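Local coordinates for predicted acyltransferase with acyl-CoA N-acyltransferase domain (Escherichia coli, PDB 4RS2), which binds coenzyme A as a probable GNAT-family acyltransferase and, when overexpressed, suppresses silencing of several RNA targets by a small RNA, at residues A122-L127 with F136-A141; A131-F136 with A156-R161; A142-R147 with D165-V170. All blocks are in the same frame, centred on the assembly; numbering follows the deposited sequence. Where two conformers were deposited one is given.

Contact 1. Residues A122-L127 with F136-A141; sequences AAVVTL and FGFELA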
loop_
_atom_site.group_PDB
_atom_site.type_symbol
_atom_site.label_atom_id
_atom_site.label_comp_id
_atom_site.label_asym_id
_atom_site.label_seq_id
_atom_site.Cartn_x
_atom_site.Cartn_y
_atom_site.Cartn_z
ATOM N N ALA A 122 1.156 14.236 0.802
ATOM C CA ALA A 122 1.905 14.753 -0.337
ATOM C C ALA A 122 2.562 13.745 -1.250
ATOM O O ALA A 122 2.852 14.087 -2.394
ATOM C CB ALA A 122 2.951 15.728 0.153
ATOM N N ALA A 123 2.868 12.552 -0.742
ATOM C CA ALA A 123 3.554 11.546 -1.524
ATOM C C ALA A 123 3.404 10.159 -0.902
ATOM O O ALA A 123 3.228 10.029 0.306
ATOM C CB ALA A 123 5.024 11.884 -1.674
ATOM N N VAL A 124 3.570 9.160 -1.751
ATOM C CA VAL A 124 3.473 7.773 -1.382
ATOM C C VAL A 124 4.679 7.033 -1.911
ATOM O O VAL A 124 5.008 7.162 -3.087
ATOM C CB VAL A 124 2.208 7.119 -1.959
ATOM C CG1 VAL A 124 2.153 5.666 -1.483
ATOM C CG2 VAL A 124 0.979 7.878 -1.491
ATOM N N VAL A 125 5.362 6.307 -1.045
ATOM C CA VAL A 125 6.459 5.439 -1.511
ATOM C C VAL A 125 6.008 3.996 -1.412
ATOM O O VAL A 125 5.048 3.681 -0.674
ATOM C CB VAL A 125 7.785 5.643 -0.727
ATOM C CG1 VAL A 125 8.222 7.080 -0.816
ATOM C CG2 VAL A 125 7.658 5.231 0.740
ATOM N N THR A 126 6.692 3.130 -2.138
ATOM C CA THR A 126 6.435 1.707 -2.034
ATOM C C THR A 126 7.670 0.948 -2.504
ATOM O O THR A 126 8.566 1.506 -3.151
ATOM C CB THR A 126 5.178 1.274 -2.826
ATOM O OG1 THR A 126 4.718 0.001 -2.363
ATOM C CG2 THR A 126 5.467 1.198 -4.360
ATOM N N LEU A 127 7.732 -0.314 -2.115
ATOM C CA LEU A 127 8.840 -1.195 -2.457
ATOM C C LEU A 127 8.282 -2.422 -3.137
ATOM O O LEU A 127 7.506 -3.176 -2.539
ATOM C CB LEU A 127 9.593 -1.575 -1.190
ATOM C CG LEU A 127 10.871 -2.377 -1.390
ATOM C CD1 LEU A 127 11.953 -1.518 -2.047
ATOM C CD2 LEU A 127 11.369 -2.831 -0.033
ATOM N N PHE A 136 0.797 2.156 -12.105
ATOM C CA PHE A 136 -0.056 2.998 -11.287
ATOM C C PHE A 136 0.552 4.398 -11.110
ATOM O O PHE A 136 0.103 5.172 -10.287
ATOM C CB PHE A 136 -0.288 2.348 -9.935
ATOM C CG PHE A 136 -0.664 0.879 -9.998
ATOM C CD1 PHE A 136 -1.609 0.411 -10.922
ATOM C CD2 PHE A 136 -0.132 -0.023 -9.101
ATOM C CE1 PHE A 136 -1.971 -0.924 -10.970
ATOM C CE2 PHE A 136 -0.480 -1.367 -9.147
ATOM C CZ PHE A 136 -1.417 -1.813 -10.085
ATOM N N GLY A 137 1.597 4.688 -11.857
ATOM C CA GLY A 137 2.183 6.010 -11.789
ATOM C C GLY A 137 3.393 6.174 -10.918
ATOM O O GLY A 137 3.959 7.239 -10.872
ATOM N N PHE A 138 3.855 5.107 -10.302
ATOM C CA PHE A 138 5.036 5.199 -9.467
ATOM C C PHE A 138 6.291 5.353 -10.306
ATOM O O PHE A 138 6.407 4.765 -11.400
ATOM C CB PHE A 138 5.167 3.955 -8.568
ATOM C CG PHE A 138 4.258 3.969 -7.374
ATOM C CD1 PHE A 138 2.933 3.611 -7.502
ATOM C CD2 PHE A 138 4.717 4.381 -6.138
ATOM C CE1 PHE A 138 2.079 3.645 -6.429
ATOM C CE2 PHE A 138 3.870 4.434 -5.071
ATOM C CZ PHE A 138 2.529 4.086 -5.217
ATOM N N GLU A 139 7.229 6.141 -9.800
ATOM C CA GLU A 139 8.506 6.359 -10.467
ATOM C C GLU A 139 9.625 5.820 -9.590
ATOM O O GLU A 139 9.444 5.662 -8.387
ATOM C CB GLU A 139 8.712 7.856 -10.653
ATOM C CG GLU A 139 7.752 8.492 -11.623
ATOM C CD GLU A 139 7.717 9.989 -11.487
ATOM O OE1 GLU A 139 8.031 10.524 -10.374
ATOM O OE2 GLU A 139 7.358 10.630 -12.485
ATOM N N LEU A 140 10.785 5.553 -10.180
ATOM C CA LEU A 140 11.930 5.055 -9.390
ATOM C C LEU A 140 12.396 6.143 -8.435
ATOM O O LEU A 140 12.679 7.268 -8.836
ATOM C CB LEU A 140 13.090 4.615 -10.283
ATOM C CG LEU A 140 13.001 3.210 -10.800
ATOM C CD1 LEU A 140 14.157 3.002 -11.775
ATOM C CD2 LEU A 140 13.095 2.242 -9.630
ATOM N N ALA A 141 12.447 5.821 -7.150
ATOM C CA ALA A 141 12.816 6.790 -6.150
ATOM C C ALA A 141 14.254 7.297 -6.337
ATOM O O ALA A 141 14.531 8.465 -6.071
ATOM C CB ALA A 141 12.644 6.187 -4.776
#

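Contact 2. Residues A131-F136 with A156-R161; sequences ALYSRF and AFQVHR. With COA (coenzyme A), chain C.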
loop_
_atom_site.group_PDB
_atom_site.type_symbol
_atom_site.label_atom_id
_atom_site.label_comp_id
_atom_site.label_asym_id
_atom_site.label_seq_id
_atom_site.Cartn_x
_atom_site.Cartn_y
_atom_site.Cartn_z
ATOM N N ALA A 131 7.662 -3.287 -12.593
ATOM C CA ALA A 131 6.786 -3.731 -13.675
ATOM C C ALA A 131 5.331 -3.731 -13.202
ATOM O O ALA A 131 4.399 -3.656 -14.013
ATOM C CB ALA A 131 7.215 -5.102 -14.177
ATOM N N LEU A 132 5.118 -3.820 -11.893
ATOM C CA LEU A 132 3.784 -3.686 -11.360
ATOM C C LEU A 132 3.488 -2.219 -11.058
ATOM O O LEU A 132 2.554 -1.630 -11.620
ATOM C CB LEU A 132 3.648 -4.526 -10.095
ATOM C CG LEU A 132 2.400 -4.337 -9.244
ATOM C CD1 LEU A 132 1.182 -4.680 -10.061
ATOM C CD2 LEU A 132 2.447 -5.166 -7.988
ATOM N N TYR A 133 4.267 -1.613 -10.167
ATOM C CA TYR A 133 3.931 -0.264 -9.682
ATOM C C TYR A 133 4.036 0.867 -10.671
ATOM O O TYR A 133 3.348 1.870 -10.532
ATOM C CB TYR A 133 4.664 0.048 -8.353
ATOM C CG TYR A 133 4.183 -0.903 -7.296
ATOM C CD1 TYR A 133 2.959 -0.708 -6.689
ATOM C CD2 TYR A 133 4.912 -2.046 -6.964
ATOM C CE1 TYR A 133 2.487 -1.614 -5.756
ATOM C CE2 TYR A 133 4.463 -2.938 -6.011
ATOM C CZ TYR A 133 3.228 -2.730 -5.430
ATOM O OH TYR A 133 2.736 -3.627 -4.495
ATOM N N SER A 134 4.877 0.728 -11.687
ATOM C CA SER A 134 4.927 1.774 -12.697
ATOM C C SER A 134 3.566 1.963 -13.389
ATOM O O SER A 134 3.257 3.036 -13.901
ATOM C CB SER A 134 6.012 1.486 -13.722
ATOM O OG SER A 134 5.767 0.339 -14.522
ATOM N N ARG A 135 2.765 0.894 -13.402
ATOM C CA ARG A 135 1.441 0.920 -14.044
ATOM C C ARG A 135 0.509 1.868 -13.374
ATOM O O ARG A 135 -0.461 2.327 -13.979
ATOM C CB ARG A 135 0.815 -0.476 -13.990
ATOM C CG ARG A 135 1.601 -1.527 -14.721
ATOM C CD ARG A 135 0.985 -2.878 -14.484
ATOM N NE ARG A 135 1.750 -3.918 -15.148
ATOM C CZ ARG A 135 1.655 -4.222 -16.429
ATOM N NH1 ARG A 135 0.826 -3.560 -17.210
ATOM N NH2 ARG A 135 2.421 -5.175 -16.948
ATOM N N PHE A 136 0.797 2.156 -12.105
ATOM C CA PHE A 136 -0.056 2.998 -11.287
ATOM C C PHE A 136 0.552 4.398 -11.110
ATOM O O PHE A 136 0.103 5.172 -10.287
ATOM C CB PHE A 136 -0.288 2.348 -9.935
ATOM C CG PHE A 136 -0.664 0.879 -9.998
ATOM C CD1 PHE A 136 -1.609 0.411 -10.922
ATOM C CD2 PHE A 136 -0.132 -0.023 -9.101
ATOM C CE1 PHE A 136 -1.971 -0.924 -10.970
ATOM C CE2 PHE A 136 -0.480 -1.367 -9.147
ATOM C CZ PHE A 136 -1.417 -1.813 -10.085
ATOM N N ALA A 156 13.771 -1.265 -6.870
ATOM C CA ALA A 156 12.407 -1.560 -6.427
ATOM C C ALA A 156 11.771 -0.439 -5.604
ATOM O O ALA A 156 10.555 -0.402 -5.447
ATOM C CB ALA A 156 12.393 -2.849 -5.620
ATOM N N PHE A 157 12.582 0.464 -5.048
ATOM C CA PHE A 157 12.019 1.546 -4.231
ATOM C C PHE A 157 11.476 2.627 -5.130
ATOM O O PHE A 157 12.180 3.114 -6.029
ATOM C CB PHE A 157 13.014 2.111 -3.232
ATOM C CG PHE A 157 12.404 3.034 -2.225
ATOM C CD1 PHE A 157 11.302 2.641 -1.483
ATOM C CD2 PHE A 157 12.939 4.286 -1.968
ATOM C CE1 PHE A 157 10.756 3.453 -0.544
ATOM C CE2 PHE A 157 12.374 5.111 -0.997
ATOM C CZ PHE A 157 11.276 4.689 -0.294
ATOM N N GLN A 158 10.195 2.943 -4.941
ATOM C CA GLN A 158 9.478 3.850 -5.847
ATOM C C GLN A 158 8.635 4.889 -5.126
ATOM O O GLN A 158 8.341 4.772 -3.942
ATOM C CB GLN A 158 8.565 3.004 -6.759
ATOM C CG GLN A 158 9.344 2.069 -7.707
ATOM C CD GLN A 158 8.512 0.951 -8.279
ATOM O OE1 GLN A 158 7.776 1.125 -9.234
ATOM N NE2 GLN A 158 8.642 -0.225 -7.682
ATOM N N VAL A 159 8.255 5.923 -5.874
ATOM C CA VAL A 159 7.521 7.034 -5.303
ATOM C C VAL A 159 6.459 7.542 -6.277
ATOM O O VAL A 159 6.627 7.500 -7.510
ATOM C CB VAL A 159 8.486 8.176 -4.928
ATOM C CG1 VAL A 159 9.165 8.743 -6.165
ATOM C CG2 VAL A 159 7.773 9.244 -4.121
ATOM N N HIS A 160 5.346 7.984 -5.700
ATOM C CA HIS A 160 4.238 8.585 -6.436
ATOM C C HIS A 160 3.882 9.885 -5.721
ATOM O O HIS A 160 3.403 9.864 -4.608
ATOM C CB HIS A 160 3.014 7.657 -6.453
ATOM C CG HIS A 160 1.980 8.011 -7.487
ATOM N ND1 HIS A 160 1.433 9.270 -7.619
ATOM C CD2 HIS A 160 1.377 7.245 -8.436
ATOM C CE1 HIS A 160 0.568 9.275 -8.628
ATOM N NE2 HIS A 160 0.498 8.053 -9.120
ATOM N N ARG A 161 4.102 11.017 -6.375
ATOM C CA ARG A 161 3.754 12.292 -5.786
ATOM C C ARG A 161 2.244 12.428 -5.784
ATOM O O ARG A 161 1.572 11.895 -6.672
ATOM C CB ARG A 161 4.338 13.423 -6.630
ATOM C CG ARG A 161 3.666 13.656 -7.969
ATOM C CD ARG A 161 4.514 14.605 -8.789
ATOM N NE ARG A 161 5.676 13.902 -9.317
ATOM C CZ ARG A 161 6.581 14.436 -10.140
ATOM N NH1 ARG A 161 6.506 15.741 -10.483
ATOM N NH2 ARG A 161 7.592 13.673 -10.595
HETATM N N1A COA C . 3.696 -8.138 -12.292
HETATM C C2A COA C . 3.432 -7.109 -13.134
HETATM N N3A COA C . 2.187 -6.646 -13.349
HETATM C C4A COA C . 1.140 -7.200 -12.678
HETATM C C5A COA C . 1.349 -8.307 -11.757
HETATM C C6A COA C . 2.729 -8.761 -11.580
HETATM N N6A COA C . 2.967 -9.776 -10.718
HETATM N N7A COA C . 0.151 -8.655 -11.266
HETATM C C8A COA C . -0.758 -7.830 -11.828
HETATM N N9A COA C . -0.178 -7.001 -12.685
HETATM C C1B COA C . -0.833 -5.942 -13.455
HETATM C C2B COA C . -2.056 -6.366 -14.246
HETATM O O2B COA C . -1.708 -7.052 -15.457
HETATM C C3B COA C . -2.727 -5.038 -14.460
HETATM O O3B COA C . -2.054 -4.317 -15.499
HETATM P P3B COA C . -2.697 -3.005 -16.200
HETATM O O7A COA C . -3.891 -2.564 -15.377
HETATM O O8A COA C . -1.612 -2.008 -16.314
HETATM O O9A COA C . -3.094 -3.505 -17.546
HETATM C C4B COA C . -2.461 -4.313 -13.141
HETATM O O4B COA C . -1.358 -4.989 -12.518
HETATM C C5B COA C . -3.656 -4.317 -12.209
HETATM O O5B COA C . -4.162 -5.650 -12.082
HETATM P P1A COA C . -5.353 -6.065 -11.086
HETATM O O1A COA C . -6.278 -7.027 -11.769
HETATM O O2A COA C . -5.850 -4.798 -10.454
HETATM O O3A COA C . -4.554 -6.871 -9.932
HETATM P P2A COA C . -4.418 -8.452 -9.695
HETATM O O4A COA C . -5.715 -9.078 -9.390
HETATM O O5A COA C . -3.636 -9.106 -10.819
HETATM O O6A COA C . -3.563 -8.416 -8.331
HETATM C CBP COA C . -1.565 -8.555 -6.969
HETATM C CCP COA C . -2.156 -8.173 -8.313
HETATM C CDP COA C . -0.057 -8.342 -6.974
HETATM C CEP COA C . -2.208 -7.638 -5.943
HETATM C CAP COA C . -1.922 -10.032 -6.712
HETATM O OAP COA C . -1.356 -10.886 -7.732
HETATM C C9P COA C . -1.516 -10.544 -5.352
HETATM O O9P COA C . -2.200 -10.334 -4.336
HETATM N N8P COA C . -0.414 -11.294 -5.332
HETATM C C7P COA C . 0.045 -11.937 -4.114
HETATM C C6P COA C . 0.862 -10.970 -3.284
HETATM C C5P COA C . 2.147 -10.656 -4.010
HETATM O O5P COA C . 2.292 -9.600 -4.597
HETATM N N4P COA C . 3.091 -11.585 -3.955
HETATM C C3P COA C . 4.424 -11.379 -4.490
HETATM C C2P COA C . 5.474 -11.734 -3.438
HETATM S S1P COA C . 6.846 -10.551 -3.472
#

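Contact 3. Residues A142-R147 with D165-V170; sequences AHHDLR and DALNGV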
loop_
_atom_site.group_PDB
_atom_site.type_symbol
_atom_site.label_atom_id
_atom_site.label_comp_id
_atom_site.label_asym_id
_atom_site.label_seq_id
_atom_site.Cartn_x
_atom_site.Cartn_y
_atom_site.Cartn_z
ATOM N N ALA A 142 15.141 6.437 -6.839
ATOM C CA ALA A 142 16.528 6.811 -7.064
ATOM C C ALA A 142 16.645 7.987 -8.016
ATOM O O ALA A 142 17.526 8.790 -7.861
ATOM C CB ALA A 142 17.345 5.632 -7.572
ATOM N N HIS A 143 15.729 8.103 -8.965
ATOM C CA HIS A 143 15.755 9.219 -9.903
ATOM C C HIS A 143 15.433 10.550 -9.274
ATOM O O HIS A 143 15.675 11.604 -9.879
ATOM C CB HIS A 143 14.815 8.970 -11.069
ATOM C CG HIS A 143 15.231 7.821 -11.921
ATOM N ND1 HIS A 143 14.443 7.332 -12.944
ATOM C CD2 HIS A 143 16.302 6.999 -11.840
ATOM C CE1 HIS A 143 15.056 6.313 -13.511
ATOM N NE2 HIS A 143 16.190 6.093 -12.869
ATOM N N HIS A 144 14.902 10.507 -8.067
ATOM C CA HIS A 144 14.588 11.704 -7.287
ATOM C C HIS A 144 15.471 11.777 -6.061
ATOM O O HIS A 144 15.197 12.546 -5.136
ATOM C CB HIS A 144 13.131 11.667 -6.844
ATOM C CG HIS A 144 12.147 11.720 -7.965
ATOM N ND1 HIS A 144 11.607 12.900 -8.430
ATOM C CD2 HIS A 144 11.593 10.736 -8.705
ATOM C CE1 HIS A 144 10.740 12.632 -9.390
ATOM N NE2 HIS A 144 10.729 11.332 -9.590
ATOM N N ASP A 145 16.562 11.001 -6.035
ATOM C CA ASP A 145 17.483 10.998 -4.884
ATOM C C ASP A 145 16.797 10.652 -3.560
ATOM O O ASP A 145 17.047 11.280 -2.534
ATOM C CB ASP A 145 18.285 12.317 -4.778
ATOM C CG ASP A 145 19.416 12.392 -5.814
ATOM O OD1 ASP A 145 19.514 11.467 -6.655
ATOM O OD2 ASP A 145 20.183 13.386 -5.813
ATOM N N LEU A 146 15.924 9.648 -3.621
ATOM C CA LEU A 146 15.245 9.089 -2.455
ATOM C C LEU A 146 15.598 7.612 -2.329
ATOM O O LEU A 146 15.647 6.886 -3.334
ATOM C CB LEU A 146 13.755 9.268 -2.599
ATOM C CG LEU A 146 13.256 10.709 -2.549
ATOM C CD1 LEU A 146 11.856 10.788 -3.142
ATOM C CD2 LEU A 146 13.278 11.214 -1.106
ATOM N N ARG A 147 15.875 7.158 -1.110
ATOM C CA ARG A 147 16.230 5.777 -0.870
ATOM C C ARG A 147 15.587 5.324 0.424
ATOM O O ARG A 147 15.180 6.144 1.243
ATOM C CB ARG A 147 17.739 5.615 -0.739
ATOM C CG ARG A 147 18.333 6.343 0.461
ATOM C CD ARG A 147 19.861 6.317 0.470
ATOM N NE ARG A 147 20.399 6.897 1.702
ATOM C CZ ARG A 147 20.553 6.234 2.848
ATOM N NH1 ARG A 147 20.240 4.950 2.932
ATOM N NH2 ARG A 147 21.039 6.854 3.911
ATOM N N ASP A 165 4.564 19.288 -7.286
ATOM C CA ASP A 165 5.848 19.739 -6.790
ATOM C C ASP A 165 6.250 19.054 -5.503
ATOM O O ASP A 165 7.201 19.491 -4.870
ATOM C CB ASP A 165 5.829 21.260 -6.561
ATOM C CG ASP A 165 4.847 21.699 -5.465
ATOM O OD1 ASP A 165 4.213 20.836 -4.804
ATOM O OD2 ASP A 165 4.704 22.934 -5.276
ATOM N N ALA A 166 5.564 17.985 -5.121
ATOM C CA ALA A 166 5.804 17.352 -3.823
ATOM C C ALA A 166 7.201 16.805 -3.585
ATOM O O ALA A 166 7.654 16.755 -2.446
ATOM C CB ALA A 166 4.793 16.249 -3.584
ATOM N N LEU A 167 7.863 16.367 -4.648
ATOM C CA LEU A 167 9.179 15.779 -4.538
ATOM C C LEU A 167 10.314 16.796 -4.677
ATOM O O LEU A 167 11.434 16.497 -4.285
ATOM C CB LEU A 167 9.347 14.698 -5.601
ATOM C CG LEU A 167 8.159 13.701 -5.660
ATOM C CD1 LEU A 167 8.480 12.608 -6.666
ATOM C CD2 LEU A 167 7.819 13.077 -4.321
ATOM N N ASN A 168 10.025 18.001 -5.174
ATOM C CA ASN A 168 11.083 18.992 -5.433
ATOM C C ASN A 168 11.750 19.459 -4.164
ATOM O O ASN A 168 11.088 19.963 -3.259
ATOM C CB ASN A 168 10.543 20.160 -6.257
ATOM C CG ASN A 168 10.059 19.718 -7.636
ATOM O OD1 ASN A 168 10.586 18.762 -8.202
ATOM N ND2 ASN A 168 9.073 20.414 -8.184
ATOM N N GLY A 169 13.055 19.241 -4.092
ATOM C CA GLY A 169 13.842 19.613 -2.938
ATOM C C GLY A 169 13.776 18.635 -1.777
ATOM O O GLY A 169 14.265 18.935 -0.685
ATOM N N VAL A 170 13.143 17.480 -1.982
ATOM C CA VAL A 170 13.004 16.486 -0.927
ATOM C C VAL A 170 13.844 15.294 -1.350
ATOM O O VAL A 170 13.520 14.645 -2.340
ATOM C CB VAL A 170 11.551 16.032 -0.725
ATOM C CG1 VAL A 170 11.502 14.979 0.368
ATOM C CG2 VAL A 170 10.615 17.209 -0.399
HETATM O O HOH W 1 13.656 14.763 -5.048
HETATM O O HOH W 2 12.332 15.349 -7.380
#

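Contact 1. Residues A122-L127 with F136-A141
A single side chain makes almost the whole of this contact: Phe-138 pushes its ring against strand 123-127, and no hydrogen bond joins the two segments. Thr-126 meets the ring over one face with its methyl group, CG2 lying 4.0 Å from the centroid of the Phe-138 ring and 26° off the ring normal, a CH-pi contact displaced toward the rim. The threonine's first torsion (chi1 -161°) explains the choice of atom, since it places CG2 between the backbone N and the carbonyl carbon, facing Phe-138, while OG1 swings the other way and is hydrogen-bonded to Met-90 O. Two residues back on the same side of the strand, Val-124 brings CG1 to 4.1 Å from CZ of Phe-138, its branch crossing the ring at a slant. Val-124 O also comes within 3.6 Å of CE2 of Phe-138, at an oblique angle to the ring. The phenylalanine starts from a helix end: Gly-137, with positive phi (98°), is the C-prime residue of a Schellman motif, in which Phe-138 N is hydrogen-bonded to Tyr-133 O and Gly-137 N to Ser-134 O. That turn hands the chain over to strand 139-140 with Phe-138 pointing at the sheet. All touching residues are buried. Met-90 of strand 87-95 packs on Phe-138, and His-160 meets it edge-to-face. Strand 157-161 runs antiparallel to both 123-127 and 139-140 and lies between them in the sheet, while helix 104-118 covers Val-124 through Leu-113 and Leu-116.

Contact 2. Residues A131-F136 with A156-R161
Gln-158 reaches from the strand toward the helix end, OE1 of Gln-158 lying 3.4 Å from CB of Tyr-133. The chain is extended beyond CG (chi2 162°), which carries the amide across the gap, and its NH2 end turns back to the residue just ahead of the strand. There NE2 of Gln-158 donates to Ala-156 O over 2.9 Å in an almost straight bond (175°), the acceptor lying in the amide plane, so the amide's rotation is fixed. The Tyr-133 ring leads away from the strand, with CG of Leu-132 over the centre of one face. Farther along, His-160 turns the edge of its imidazole to the end of the 3-10 turn, CD2 and NE2 of His-160 both lying 3.1 Å from Phe-136 O, which is near the ring plane. ND1 of His-160 gives a 2.8 Å hydrogen bond to Arg-161 O, which sets the ring's orientation.

The helical segment is thus packed on one side against strand 157-161, and on the other it forms part of the coenzyme A pocket of the GNAT fold. Arg-135, extended from CG to NE, presents the edge of its guanidinium to the 3'-phosphate: NH1 of Arg-135 donates to O8A of coenzyme A at 3.0 Å. Its NE makes only weak bonds, to Ala-131 O and to N3A of the adenine. CD1 of Leu-132 lies 3.5 Å from O4B of the ribose, and the Phe-136 ring turns its edge to C5B at 4.0 Å from CZ. Backbone N of Gly-101, Gly-103 and Val-95 and NE of Arg-106 also hydrogen-bond the cofactor.

Contact 3. Residues A142-R147 with D165-V170
The imidazole of His-144 has Leu-167 over one face: CD1 of Leu-167 sits 3.7 Å from the ring centroid and 17° off the normal, a CH-pi contact shifted a little toward the rim. The nearest ring atom is CE1 of His-144, at 3.5 Å from that methyl. Water 2 lies in the ring plane, hydrogen-bonded to ND1 of His-144 at 2.8 Å and more weakly to Leu-167 O, while NE2 of His-144 is hydrogen-bonded to Glu-139 OE1 in one of that glutamate's two conformers. With partners on both nitrogens, the ring's rotation against the leucine would probably be settled. With CG opposite its carbonyl carbon (chi1 -49°) and the chain then extended, Leu-167 carries CD1 to the histidine face.

Water 1 bridges the backbones, donating to both His-144 O and Val-170 O at 2.7 Å, though more acceptors lie within its reach than it has protons, so both bonds need not be full at once. Leu-146 lies against Val-170, its CD2 3.7 Å from Val-170 O and 4.4 Å from CG1 of Val-170. Trp-87 of strand 87-95 touches Leu-146, Leu-167 and Val-170, and Val-159 packs on both His-144 and Leu-167.

Segment 165-170 is built from two overlapping beta turns, type I from Asp-165 to Asn-168 and type II from Leu-167 to Val-170, with Gly-169 at positive phi (81°) in the second. The two turns lie in the loop between strand 157-161 and strand 172-175, which pairs in parallel with 146-147: a water-bridged loop at the margin of the mixed sheet.

In the fold
Contacts 1 and 2 are nearly one unit: their centres are 5 Å apart, they share Phe-136, and strand 157-161 is bonded to both segments of contact 1, with Glu-139 N 2.7 Å from Val-159 O and Val-124 O 2.8 Å from His-160 N. Contact 2 borders coenzyme A directly; in contact 1 the Thr-126 side chain is about 10 Å from the ligand. Contact 3 lies farther out, its centre about 10 Å from that of contact 1 and 14 Å from that of contact 2. In one conformer Glu-139 of contact 1 reaches both the others, its OE1 2.9 Å from His-144 NE2 and in a salt bridge with Arg-161. Val-159 CG2 also packs on Leu-167 CD2.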